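Local coordinates for protein Zn-dependent hydrolase, glyoxylase (Echinicola vietnamensis, PDB 6T5K) that probably hydrolyses beta-lactam antibiotics to substituted beta-amino acids, working as a zinc-dependent class B beta-lactamase, at residues V54-M59 with I220-W226; L183-A189 with T230-T235; H42-L46 with V69-S74; A98-H102 with H163-V168. All blocks are in the same frame, centred on the assembly; numbering follows the deposited sequence.

In the fold
Contacts 1, 3 and 4 lie near the middle of the chain around the two zinc ions, whereas contact 2 sits farther out, its centre about 15 Å from that of the chain, and includes exposed turn residues. Contacts 1 and 3 share a sheet: strand 54-63 of contact 1 runs between strands 39-48 and 66-70 of contact 3, and contact 1 also reaches the other sheet through strand 218-221. Contact 4 joins two loops through metal coordination, and one water links its zinc to the zinc of contact 1. An Asp71-Thr99 hydrogen bond ties contact 3 to contact 4. Direct hydrogen bonds dominate contact 1, weak ones and a water contact 3, and helix-on-loop packing contact 2.

Contact 1: V54-M59 with I220-W226; sequences VACNGM and IPGHGNW. With ZN (zinc ion), chain H.
Asn57 makes three of the four hydrogen bonds between its strand and residues 220-226. Its ND2 donates twice, to Gly224 O at 2.9 Å in the carbonyl plane and to Pro221 O, also 2.9 Å from ND2 but approached from above the carbonyl plane. Both acceptors lie close to the amide plane, so the two bonds fix the rotation of the side chain. CG stands anti to the carbonyl carbon of Asn57 (chi1 -61°), which directs the amide toward the loop 221-224. A water donates to Asn57 OD1 and to Gly224 O. The backbone adds a nearly straight bond (172°) from Asn57 N to Gly222 O, 2.9 Å long.

The His223 ring uses its two nitrogens differently. ND1 donates to Ala55 O at 2.9 Å, with the acceptor in the ring plane, while NE2 binds a zinc ion at 2.2 Å. The backbone carbonyl thus orients the metal ligand from the second shell and probably raises its donor strength. Cys56 SG meets the ring edge, 3.6 Å from His223 CE1, and Val54 CG1 touches the ring near ND1.

At the far end the Met59 and Ile220 side chains cross at about a right angle, SD 3.8 Å from CD1. Strands 54-63 and 218-221 belong to different sheets, and the loop after the second delivers His223 to the zinc 2 site of the metallo-beta-lactamase fold, completed by Asp104, Cys182 and two waters.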
loop_
_atom_site.group_PDB
_atom_site.type_symbol
_atom_site.label_atom_id
_atom_site.label_comp_id
_atom_site.label_asym_id
_atom_site.label_seq_id
_atom_site.Cartn_x
_atom_site.Cartn_y
_atom_site.Cartn_z
ATOM N N VAL A 54 -3.411 3.565 -15.659
ATOM C CA VAL A 54 -2.620 3.791 -14.457
ATOM C C VAL A 54 -2.489 2.483 -13.722
ATOM O O VAL A 54 -3.510 1.876 -13.385
ATOM C CB VAL A 54 -3.303 4.847 -13.576
ATOM C CG1 VAL A 54 -2.512 5.179 -12.345
ATOM C CG2 VAL A 54 -3.615 6.106 -14.387
ATOM N N ALA A 55 -1.244 2.035 -13.499
ATOM C CA ALA A 55 -1.035 0.903 -12.620
ATOM C C ALA A 55 -1.134 1.370 -11.179
ATOM O O ALA A 55 -0.617 2.435 -10.832
ATOM C CB ALA A 55 0.315 0.286 -12.920
ATOM N N CYS A 56 -1.825 0.588 -10.349
ATOM C CA CYS A 56 -1.961 0.853 -8.923
ATOM C C CYS A 56 -1.329 -0.306 -8.174
ATOM O O CYS A 56 -1.605 -1.474 -8.477
ATOM C CB CYS A 56 -3.420 0.969 -8.509
ATOM S SG CYS A 56 -4.314 2.297 -9.355
ATOM N N ASN A 57 -0.477 0.010 -7.210
ATOM C CA ASN A 57 0.229 -0.995 -6.440
ATOM C C ASN A 57 -0.357 -1.146 -5.041
ATOM O O ASN A 57 -0.755 -0.167 -4.409
ATOM C CB ASN A 57 1.701 -0.621 -6.262
ATOM C CG ASN A 57 2.428 -0.495 -7.560
ATOM O OD1 ASN A 57 2.103 -1.162 -8.567
ATOM N ND2 ASN A 57 3.439 0.359 -7.563
ATOM N N GLY A 58 -0.384 -2.386 -4.561
ATOM C CA GLY A 58 -0.425 -2.660 -3.144
ATOM C C GLY A 58 0.649 -3.672 -2.801
ATOM O O GLY A 58 1.436 -4.092 -3.655
ATOM N N MET A 59 0.664 -4.064 -1.540
ATOM C CA MET A 59 1.689 -4.971 -1.040
ATOM C C MET A 59 0.995 -6.127 -0.333
ATOM O O MET A 59 -0.042 -5.938 0.295
ATOM C CB MET A 59 2.644 -4.256 -0.063
ATOM C CG MET A 59 3.713 -5.191 0.531
ATOM S SD MET A 59 5.001 -4.315 1.473
ATOM C CE MET A 59 4.113 -3.891 2.962
ATOM N N ILE A 220 8.139 0.582 -2.251
ATOM C CA ILE A 220 7.054 0.319 -3.196
ATOM C C ILE A 220 6.157 1.553 -3.222
ATOM O O ILE A 220 5.542 1.887 -2.195
ATOM C CB ILE A 220 6.234 -0.917 -2.812
ATOM C CG1 ILE A 220 7.092 -2.170 -2.703
ATOM C CG2 ILE A 220 5.051 -1.083 -3.791
ATOM C CD1 ILE A 220 6.415 -3.229 -1.856
ATOM N N PRO A 221 6.086 2.275 -4.334
ATOM C CA PRO A 221 5.211 3.449 -4.432
ATOM C C PRO A 221 3.800 3.002 -4.765
ATOM O O PRO A 221 3.559 1.862 -5.130
ATOM C CB PRO A 221 5.808 4.209 -5.629
ATOM C CG PRO A 221 6.287 3.079 -6.532
ATOM C CD PRO A 221 6.785 2.000 -5.612
ATOM N N GLY A 222 2.865 3.939 -4.648
ATOM C CA GLY A 222 1.480 3.639 -4.948
ATOM C C GLY A 222 1.204 3.425 -6.409
ATOM O O GLY A 222 0.217 2.758 -6.744
ATOM N N HIS A 223 2.070 3.938 -7.281
ATOM C CA HIS A 223 1.942 3.793 -8.723
ATOM C C HIS A 223 3.350 3.697 -9.290
ATOM O O HIS A 223 4.251 4.380 -8.805
ATOM C CB HIS A 223 1.210 5.011 -9.313
ATOM C CG HIS A 223 -0.125 5.273 -8.672
ATOM N ND1 HIS A 223 -1.280 4.609 -9.035
ATOM C CD2 HIS A 223 -0.472 6.099 -7.658
ATOM C CE1 HIS A 223 -2.281 5.021 -8.270
ATOM N NE2 HIS A 223 -1.818 5.941 -7.438
ATOM N N GLY A 224 3.538 2.860 -10.310
ATOM C CA GLY A 224 4.824 2.802 -10.994
ATOM C C GLY A 224 5.767 1.779 -10.406
ATOM O O GLY A 224 5.411 0.966 -9.550
ATOM N N ASN A 225 7.008 1.854 -10.878
ATOM C CA ASN A 225 8.022 0.882 -10.501
ATOM C C ASN A 225 8.487 1.070 -9.060
ATOM O O ASN A 225 8.711 2.196 -8.597
ATOM C CB ASN A 225 9.227 0.974 -11.442
ATOM C CG ASN A 225 8.916 0.484 -12.847
ATOM O OD1 ASN A 225 8.107 -0.413 -13.037
ATOM N ND2 ASN A 225 9.556 1.082 -13.838
ATOM N N TRP A 226 8.666 -0.048 -8.352
ATOM C CA TRP A 226 9.332 0.004 -7.073
ATOM C C TRP A 226 10.845 0.086 -7.282
ATOM O O TRP A 226 11.387 -0.179 -8.361
ATOM C CB TRP A 226 8.937 -1.229 -6.270
ATOM C CG TRP A 226 9.007 -2.505 -7.036
ATOM C CD1 TRP A 226 10.059 -3.362 -7.088
ATOM C CD2 TRP A 226 7.964 -3.100 -7.831
ATOM N NE1 TRP A 226 9.753 -4.435 -7.874
ATOM C CE2 TRP A 226 8.477 -4.288 -8.360
ATOM C CE3 TRP A 226 6.667 -2.714 -8.174
ATOM C CZ2 TRP A 226 7.721 -5.116 -9.175
ATOM C CZ3 TRP A 226 5.933 -3.520 -8.998
ATOM C CH2 TRP A 226 6.455 -4.708 -9.477
HETATM ZN ZN ZN H . -2.894 6.639 -5.661
HETATM O O HOH W 1 3.704 -1.221 -10.716
HETATM O O HOH W 2 -4.737 7.534 -5.093
HETATM O O HOH W 3 -1.831 8.578 -6.284
#

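Contact 2: L183-A189 with T230-T235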
loop_
_atom_site.group_PDB
_atom_site.type_symbol
_atom_site.label_atom_id
_atom_site.label_comp_id
_atom_site.label_asym_id
_atom_site.label_seq_id
_atom_site.Cartn_x
_atom_site.Cartn_y
_atom_site.Cartn_z
ATOM N N LEU A 183 1.807 8.314 -1.176
ATOM C CA LEU A 183 2.699 9.322 -0.617
ATOM C C LEU A 183 4.080 9.253 -1.231
ATOM O O LEU A 183 4.799 10.259 -1.215
ATOM C CB LEU A 183 2.815 9.059 0.888
ATOM C CG LEU A 183 3.687 9.911 1.792
ATOM C CD1 LEU A 183 3.197 11.317 1.822
ATOM C CD2 LEU A 183 3.679 9.243 3.163
ATOM N N ILE A 184 4.486 8.085 -1.734
ATOM C CA ILE A 184 5.797 7.908 -2.338
ATOM C C ILE A 184 5.638 7.725 -3.838
ATOM O O ILE A 184 4.821 6.909 -4.282
ATOM C CB ILE A 184 6.571 6.738 -1.717
ATOM C CG1 ILE A 184 6.718 6.936 -0.191
ATOM C CG2 ILE A 184 7.922 6.551 -2.439
ATOM C CD1 ILE A 184 7.348 8.256 0.202
ATOM N N LYS A 185 6.409 8.501 -4.606
ATOM C CA LYS A 185 6.432 8.431 -6.060
ATOM C C LYS A 185 7.528 7.509 -6.570
ATOM O O LYS A 185 8.588 7.369 -5.958
ATOM C CB LYS A 185 6.646 9.809 -6.679
ATOM C CG LYS A 185 5.598 10.803 -6.264
ATOM C CD LYS A 185 4.208 10.329 -6.627
ATOM C CE LYS A 185 3.174 11.461 -6.438
ATOM N NZ LYS A 185 1.826 11.051 -6.800
ATOM N N ALA A 186 7.244 6.849 -7.694
ATOM C CA ALA A 186 8.285 6.139 -8.420
ATOM C C ALA A 186 9.364 7.113 -8.867
ATOM O O ALA A 186 9.103 8.298 -9.090
ATOM C CB ALA A 186 7.689 5.437 -9.641
ATOM N N ASN A 187 10.583 6.592 -9.028
ATOM C CA ASN A 187 11.695 7.420 -9.468
ATOM C C ASN A 187 11.363 8.057 -10.820
ATOM O O ASN A 187 10.969 7.375 -11.769
ATOM C CB ASN A 187 12.978 6.587 -9.567
ATOM C CG ASN A 187 14.231 7.444 -9.589
ATOM O OD1 ASN A 187 14.246 8.575 -9.091
ATOM N ND2 ASN A 187 15.293 6.900 -10.157
ATOM N N GLY A 188 11.507 9.378 -10.902
ATOM C CA GLY A 188 11.239 10.105 -12.117
ATOM C C GLY A 188 9.770 10.372 -12.395
ATOM O O GLY A 188 9.461 10.995 -13.424
ATOM N N ALA A 189 8.857 9.944 -11.519
ATOM C CA ALA A 189 7.442 10.113 -11.802
ATOM C C ALA A 189 6.991 11.540 -11.511
ATOM O O ALA A 189 7.648 12.307 -10.798
ATOM C CB ALA A 189 6.597 9.166 -10.964
ATOM N N THR A 230 16.187 5.414 -3.070
ATOM C CA THR A 230 16.103 6.495 -4.049
ATOM C C THR A 230 14.699 7.088 -4.098
ATOM O O THR A 230 14.532 8.299 -4.250
ATOM C CB THR A 230 16.459 5.934 -5.428
ATOM O OG1 THR A 230 17.809 5.458 -5.424
ATOM C CG2 THR A 230 16.321 6.969 -6.508
ATOM N N LEU A 231 13.670 6.243 -4.037
ATOM C CA LEU A 231 12.312 6.754 -4.208
ATOM C C LEU A 231 11.943 7.762 -3.140
ATOM O O LEU A 231 11.192 8.713 -3.412
ATOM C CB LEU A 231 11.295 5.623 -4.191
ATOM C CG LEU A 231 11.048 4.957 -5.551
ATOM C CD1 LEU A 231 12.314 4.303 -6.038
ATOM C CD2 LEU A 231 9.962 3.914 -5.498
ATOM N N LEU A 232 12.431 7.558 -1.913
ATOM C CA LEU A 232 12.145 8.500 -0.841
ATOM C C LEU A 232 12.808 9.832 -1.113
ATOM O O LEU A 232 12.182 10.879 -0.960
ATOM C CB LEU A 232 12.630 7.962 0.497
ATOM C CG LEU A 232 11.990 6.655 0.958
ATOM C CD1 LEU A 232 12.515 6.262 2.372
ATOM C CD2 LEU A 232 10.456 6.696 0.942
ATOM N N HIS A 233 14.068 9.800 -1.516
ATOM C CA HIS A 233 14.791 11.029 -1.815
ATOM C C HIS A 233 14.211 11.729 -3.026
ATOM O O HIS A 233 14.076 12.960 -3.027
ATOM C CB HIS A 233 16.256 10.698 -2.001
ATOM C CG HIS A 233 16.873 10.074 -0.797
ATOM N ND1 HIS A 233 17.851 9.106 -0.873
ATOM C CD2 HIS A 233 16.619 10.255 0.520
ATOM C CE1 HIS A 233 18.201 8.750 0.354
ATOM N NE2 HIS A 233 17.451 9.419 1.214
ATOM N N TYR A 234 13.874 10.964 -4.062
ATOM C CA TYR A 234 13.228 11.528 -5.234
ATOM C C TYR A 234 11.929 12.234 -4.866
ATOM O O TYR A 234 11.665 13.349 -5.324
ATOM C CB TYR A 234 12.932 10.425 -6.252
ATOM C CG TYR A 234 12.200 11.016 -7.424
ATOM C CD1 TYR A 234 12.876 11.785 -8.356
ATOM C CD2 TYR A 234 10.831 10.848 -7.574
ATOM C CE1 TYR A 234 12.195 12.377 -9.405
ATOM C CE2 TYR A 234 10.140 11.455 -8.593
ATOM C CZ TYR A 234 10.819 12.216 -9.507
ATOM O OH TYR A 234 10.132 12.808 -10.548
ATOM N N THR A 235 11.115 11.593 -4.027
ATOM C CA THR A 235 9.818 12.157 -3.684
ATOM C C THR A 235 9.976 13.420 -2.862
ATOM O O THR A 235 9.284 14.412 -3.101
ATOM C CB THR A 235 8.983 11.142 -2.912
ATOM O OG1 THR A 235 8.761 10.003 -3.751
ATOM C CG2 THR A 235 7.659 11.718 -2.533
#
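The loop that follows zinc ligand Cys182 is laid against the C-terminal helix 230-239 of the metallo-beta-lactamase fold, and its type II beta turn, Ala186 to Ala189, lies over one face of Tyr234. The peptide entering Gly188 covers the phenol ring, with Gly188 N 3.2 Å above the plane and over its centre. Beyond the ring, Tyr234 OH donates a short bond to Ala189 O (2.5 Å), so the ring is covered on one face by the turn and tied to the turn's last residue. With CG anti to the backbone N of Tyr234 (chi1 177°), the ring extends from the helix into this bend. Asn187 OD1 comes to the root of the same ring, 3.6 Å from Tyr234 CG, while its amide carbon rests on the methyl of Thr230.

The next residue, Thr235, accepts through OG1 from Lys185 N at 2.9 Å, and the same OG1 donates to Leu231 O at 2.8 Å. Leu231 O also takes the helical bond from Thr235 N, and the two donors reach it from opposite faces.

Beside the Thr235 bonds the packing is apolar: Ile184 CD1 meets Leu232 CD2 at 3.6 Å, and Ile184 CG2 lies 3.9 Å from Leu231 CB. Helix 201-212 and strand 218-221 extend this core. The chemistry implies a loop fixed by a few directional bonds to backbone atoms, with the Thr235 hydroxyl both giving and receiving.

Contact 3: H42-L46 with V69-S74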
loop_
_atom_site.group_PDB
_atom_site.type_symbol
_atom_site.label_atom_id
_atom_site.label_comp_id
_atom_site.label_asym_id
_atom_site.label_seq_id
_atom_site.Cartn_x
_atom_site.Cartn_y
_atom_site.Cartn_z
ATOM N N HIS A 42 1.085 -6.316 -5.527
ATOM C CA HIS A 42 -0.072 -6.582 -6.368
ATOM C C HIS A 42 -0.340 -5.351 -7.223
ATOM O O HIS A 42 -0.337 -4.224 -6.724
ATOM C CB HIS A 42 -1.286 -7.073 -5.587
ATOM C CG HIS A 42 -1.911 -6.098 -4.639
ATOM N ND1 HIS A 42 -2.860 -5.180 -5.045
ATOM C CD2 HIS A 42 -1.880 -6.035 -3.286
ATOM C CE1 HIS A 42 -3.357 -4.575 -3.986
ATOM N NE2 HIS A 42 -2.750 -5.054 -2.911
ATOM N N VAL A 43 -0.572 -5.574 -8.516
ATOM C CA VAL A 43 -0.694 -4.496 -9.493
ATOM C C VAL A 43 -2.021 -4.657 -10.204
ATOM O O VAL A 43 -2.288 -5.714 -10.788
ATOM C CB VAL A 43 0.458 -4.499 -10.508
ATOM C CG1 VAL A 43 0.342 -3.290 -11.431
ATOM C CG2 VAL A 43 1.811 -4.478 -9.807
ATOM N N SER A 44 -2.841 -3.613 -10.156
ATOM C CA SER A 44 -4.103 -3.533 -10.886
ATOM C C SER A 44 -4.123 -2.232 -11.683
ATOM O O SER A 44 -3.276 -1.356 -11.503
ATOM C CB SER A 44 -5.288 -3.623 -9.922
ATOM O OG SER A 44 -5.182 -2.688 -8.866
ATOM N N PHE A 45 -5.057 -2.103 -12.613
ATOM C CA PHE A 45 -4.949 -1.054 -13.616
ATOM C C PHE A 45 -6.198 -0.196 -13.636
ATOM O O PHE A 45 -7.316 -0.705 -13.540
ATOM C CB PHE A 45 -4.658 -1.661 -14.987
ATOM C CG PHE A 45 -3.405 -2.479 -15.006
ATOM C CD1 PHE A 45 -3.438 -3.831 -14.699
ATOM C CD2 PHE A 45 -2.192 -1.893 -15.291
ATOM C CE1 PHE A 45 -2.278 -4.584 -14.693
ATOM C CE2 PHE A 45 -1.031 -2.644 -15.297
ATOM C CZ PHE A 45 -1.077 -3.990 -14.994
ATOM N N LEU A 46 -5.980 1.112 -13.750
ATOM C CA LEU A 46 -7.028 2.116 -13.646
ATOM C C LEU A 46 -6.945 3.005 -14.877
ATOM O O LEU A 46 -5.908 3.630 -15.122
ATOM C CB LEU A 46 -6.804 2.953 -12.384
ATOM C CG LEU A 46 -7.920 3.884 -11.922
ATOM C CD1 LEU A 46 -9.230 3.119 -11.858
ATOM C CD2 LEU A 46 -7.558 4.501 -10.574
ATOM N N VAL A 69 -2.490 -7.753 3.720
ATOM C CA VAL A 69 -2.568 -7.003 2.472
ATOM C C VAL A 69 -2.622 -5.506 2.766
ATOM O O VAL A 69 -3.370 -5.060 3.640
ATOM C CB VAL A 69 -3.792 -7.451 1.657
ATOM C CG1 VAL A 69 -3.918 -6.635 0.382
ATOM C CG2 VAL A 69 -3.724 -8.937 1.362
ATOM N N PHE A 70 -1.843 -4.742 2.011
ATOM C CA PHE A 70 -1.873 -3.287 2.024
ATOM C C PHE A 70 -2.479 -2.831 0.716
ATOM O O PHE A 70 -1.921 -3.108 -0.352
ATOM C CB PHE A 70 -0.468 -2.701 2.164
ATOM C CG PHE A 70 0.072 -2.806 3.557
ATOM C CD1 PHE A 70 0.559 -4.006 4.030
ATOM C CD2 PHE A 70 0.050 -1.703 4.425
ATOM C CE1 PHE A 70 1.023 -4.108 5.311
ATOM C CE2 PHE A 70 0.488 -1.833 5.700
ATOM C CZ PHE A 70 1.010 -3.027 6.131
ATOM N N ASP A 71 -3.612 -2.143 0.828
ATOM C CA ASP A 71 -4.442 -1.624 -0.254
ATOM C C ASP A 71 -5.189 -2.735 -0.980
ATOM O O ASP A 71 -4.669 -3.842 -1.194
ATOM C CB ASP A 71 -3.664 -0.784 -1.259
ATOM C CG ASP A 71 -3.312 0.596 -0.735
ATOM O OD1 ASP A 71 -3.581 0.899 0.446
ATOM O OD2 ASP A 71 -2.735 1.377 -1.526
ATOM N N THR A 72 -6.401 -2.434 -1.336
ATOM C CA THR A 72 -7.119 -3.276 -2.274
ATOM C C THR A 72 -6.889 -2.756 -3.687
ATOM O O THR A 72 -6.598 -1.570 -3.878
ATOM C CB THR A 72 -8.624 -3.251 -2.004
ATOM O OG1 THR A 72 -9.171 -1.959 -2.294
ATOM C CG2 THR A 72 -8.928 -3.580 -0.564
ATOM N N PRO A 73 -6.998 -3.619 -4.689
ATOM C CA PRO A 73 -7.273 -3.121 -6.039
ATOM C C PRO A 73 -8.485 -2.190 -6.038
ATOM O O PRO A 73 -9.278 -2.197 -5.093
ATOM C CB PRO A 73 -7.523 -4.399 -6.845
ATOM C CG PRO A 73 -6.761 -5.484 -6.080
ATOM C CD PRO A 73 -6.938 -5.088 -4.628
ATOM N N SER A 74 -8.647 -1.366 -7.072
ATOM C CA SER A 74 -9.740 -0.390 -7.069
ATOM C C SER A 74 -11.110 -1.052 -7.095
ATOM O O SER A 74 -12.090 -0.495 -6.575
ATOM C CB SER A 74 -9.637 0.518 -8.299
ATOM O OG SER A 74 -8.545 1.413 -8.171
HETATM O O HOH W 4 -6.820 -0.500 -9.302
#
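His42 points its ring at the end of strand 66-70 and the residue after it, and NE2 faces two carbonyls at once. Asp71 O lies 2.8 Å from His42 NE2 and Phe70 O 3.3 Å from it; both bonds are weak, the N-H being bent away from either acceptor (127° and 138°). The methylenes of Pro73 cross the ring at about a right angle, with CD 3.7 Å from His42 CE1. A first torsion of 66° places the His42 ring over strand 54-63 at Gly58, where there is no side chain to block it.

Farther along the strand, Ser44 OG packs on Pro73 CB at 3.5 Å. One water bonded to Ser44 OG, 2.8 Å away, accepts from Ser74 N at 3.0 Å.

In the next shell, Asp71 takes a positive phi and its carbonyl faces His42, while OD1 bonds Thr99 OG1. Thr72 OG1 closes on Pro73 O, and helix 76-88 packs on Pro73.

Strands 39-48 and 66-70 flank strand 54-63, each antiparallel to it, and this bridge belongs to the larger sheet of the metallo-beta-lactamase sandwich, where the C-terminal end of strand 66-70 leads to Asp71, its side chain about 7 Å from a zinc ion.

Contact 4: A98-H102 with H163-V168. With ZN (zinc ion), chain G.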
loop_
_atom_site.group_PDB
_atom_site.type_symbol
_atom_site.label_atom_id
_atom_site.label_comp_id
_atom_site.label_asym_id
_atom_site.label_seq_id
_atom_site.Cartn_x
_atom_site.Cartn_y
_atom_site.Cartn_z
ATOM N N ALA A 98 -5.965 -0.151 4.538
ATOM C CA ALA A 98 -6.193 0.880 3.523
ATOM C C ALA A 98 -5.267 2.041 3.857
ATOM O O ALA A 98 -5.393 2.640 4.930
ATOM C CB ALA A 98 -7.632 1.377 3.549
ATOM N N THR A 99 -4.318 2.330 2.973
ATOM C CA THR A 99 -3.297 3.308 3.327
ATOM C C THR A 99 -3.724 4.764 3.145
ATOM O O THR A 99 -2.978 5.660 3.568
ATOM C CB THR A 99 -1.955 3.013 2.635
ATOM O OG1 THR A 99 -2.070 3.096 1.222
ATOM C CG2 THR A 99 -1.403 1.653 3.070
ATOM N N HIS A 100 -4.855 5.027 2.510
ATOM C CA HIS A 100 -5.560 6.305 2.619
ATOM C C HIS A 100 -6.973 6.070 2.108
ATOM O O HIS A 100 -7.345 4.946 1.756
ATOM C CB HIS A 100 -4.868 7.517 1.960
ATOM C CG HIS A 100 -4.662 7.416 0.481
ATOM N ND1 HIS A 100 -3.604 6.736 -0.080
ATOM C CD2 HIS A 100 -5.331 7.981 -0.553
ATOM C CE1 HIS A 100 -3.667 6.835 -1.399
ATOM N NE2 HIS A 100 -4.694 7.594 -1.711
ATOM N N PHE A 101 -7.774 7.124 2.088
ATOM C CA PHE A 101 -9.208 6.951 1.845
ATOM C C PHE A 101 -9.609 6.803 0.378
ATOM O O PHE A 101 -10.789 6.565 0.109
ATOM C CB PHE A 101 -10.006 8.102 2.475
ATOM C CG PHE A 101 -9.967 9.394 1.697
ATOM C CD1 PHE A 101 -8.948 10.327 1.918
ATOM C CD2 PHE A 101 -10.973 9.697 0.778
ATOM C CE1 PHE A 101 -8.928 11.518 1.223
ATOM C CE2 PHE A 101 -10.961 10.918 0.091
ATOM C CZ PHE A 101 -9.925 11.814 0.302
ATOM N N HIS A 102 -8.688 6.925 -0.574
ATOM C CA HIS A 102 -9.068 6.876 -1.983
ATOM C C HIS A 102 -9.395 5.440 -2.437
ATOM O O HIS A 102 -9.061 4.454 -1.791
ATOM C CB HIS A 102 -7.944 7.414 -2.856
ATOM C CG HIS A 102 -7.780 8.895 -2.810
ATOM N ND1 HIS A 102 -6.608 9.518 -3.191
ATOM C CD2 HIS A 102 -8.639 9.882 -2.466
ATOM C CE1 HIS A 102 -6.757 10.824 -3.083
ATOM N NE2 HIS A 102 -7.977 11.072 -2.640
ATOM N N HIS A 163 0.241 13.083 0.057
ATOM C CA HIS A 163 -0.713 12.778 -1.003
ATOM C C HIS A 163 -2.142 13.014 -0.536
ATOM O O HIS A 163 -2.975 13.550 -1.278
ATOM C CB HIS A 163 -0.537 11.319 -1.415
ATOM C CG HIS A 163 -1.601 10.841 -2.337
ATOM N ND1 HIS A 163 -1.709 11.254 -3.649
ATOM C CD2 HIS A 163 -2.626 9.991 -2.126
ATOM C CE1 HIS A 163 -2.748 10.665 -4.212
ATOM N NE2 HIS A 163 -3.321 9.893 -3.310
ATOM N N THR A 164 -2.435 12.641 0.703
ATOM C CA THR A 164 -3.676 13.024 1.368
ATOM C C THR A 164 -3.356 13.366 2.823
ATOM O O THR A 164 -2.225 13.183 3.298
ATOM C CB THR A 164 -4.737 11.915 1.358
ATOM O OG1 THR A 164 -4.180 10.748 1.967
ATOM C CG2 THR A 164 -5.217 11.615 -0.051
ATOM N N GLN A 165 -4.358 13.872 3.547
ATOM C CA GLN A 165 -4.126 14.188 4.948
ATOM C C GLN A 165 -3.938 12.954 5.809
ATOM O O GLN A 165 -3.292 13.044 6.862
ATOM C CB GLN A 165 -5.261 15.013 5.536
ATOM C CG GLN A 165 -6.643 14.369 5.459
ATOM C CD GLN A 165 -7.660 15.121 6.245
ATOM O OE1 GLN A 165 -8.498 15.814 5.689
ATOM N NE2 GLN A 165 -7.600 14.993 7.534
ATOM N N ASP A 166 -4.481 11.803 5.384
ATOM C CA ASP A 166 -4.577 10.598 6.194
ATOM C C ASP A 166 -3.598 9.500 5.776
ATOM O O ASP A 166 -3.680 8.396 6.328
ATOM C CB ASP A 166 -6.003 10.052 6.119
ATOM C CG ASP A 166 -6.419 9.680 4.688
ATOM O OD1 ASP A 166 -6.097 10.428 3.738
ATOM O OD2 ASP A 166 -7.095 8.627 4.532
ATOM N N ASN A 167 -2.759 9.755 4.798
ATOM C CA ASN A 167 -1.933 8.683 4.288
ATOM C C ASN A 167 -0.963 8.066 5.292
ATOM O O ASN A 167 -0.391 8.755 6.055
ATOM C CB ASN A 167 -1.287 9.029 2.941
ATOM C CG ASN A 167 -0.499 10.344 2.947
ATOM O OD1 ASN A 167 -0.263 10.933 1.929
ATOM N ND2 ASN A 167 -0.079 10.718 4.051
ATOM N N VAL A 168 -0.842 6.746 5.242
ATOM C CA VAL A 168 0.037 5.995 6.121
ATOM C C VAL A 168 0.930 5.101 5.290
ATOM O O VAL A 168 0.640 4.813 4.129
ATOM C CB VAL A 168 -0.698 5.153 7.185
ATOM C CG1 VAL A 168 -1.466 6.090 8.094
ATOM C CG2 VAL A 168 -1.648 4.175 6.533
HETATM ZN ZN ZN G . -4.829 8.580 -3.511
HETATM O O HOH W 2 -4.737 7.534 -5.093
#
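Three histidine nitrogens from two separate loops, His100 NE2, His102 ND1 and His163 NE2, crowd together with no hydrogen bond among them, because a zinc ion lies in their midst. The first loop carries the HxHxD motif of metallo-beta-lactamases, His100-Phe101-His102 leading to Asp104, and the second contributes His163. His100 NE2 binds the zinc at 2.1 Å, His102 ND1 at 2.0 Å and His163 NE2 at 2.0 Å, and a water 1.9 Å from the metal completes a distorted tetrahedron. The same water reaches the second zinc, so it bridges the two ions.

The His163 ring stands steeply to the other two. It turns an edge to the face of His100 in an offset edge-to-face pair, planes 73° apart, with CD2 above the rim of the His100 ring. His163 CG anti to its backbone N (chi1 171°) carries NE2 across to the metal. Asp196 bonds His102 NE2 from the second shell, which probably steadies that ring and makes ND1 a stronger zinc donor.

Behind the metal a backbone hydrogen bond joins the loops: Val168 N donates to Thr99 O at 2.9 Å, in the carbonyl plane. Asp166 packs beside His100 and Phe101, with OD1 near Phe101 CD1. That oxygen receives the Thr164 hydroxyl, OG1 to OD1 2.6 Å, from above the carboxylate plane, and OD2 bonds Thr125. Its hydroxyl held by Asp166 OD1, Thr164 lays its methyl against both motif histidines, CG2 lying 3.5 Å from His102 CE1 and 3.7 Å from His100 CD2.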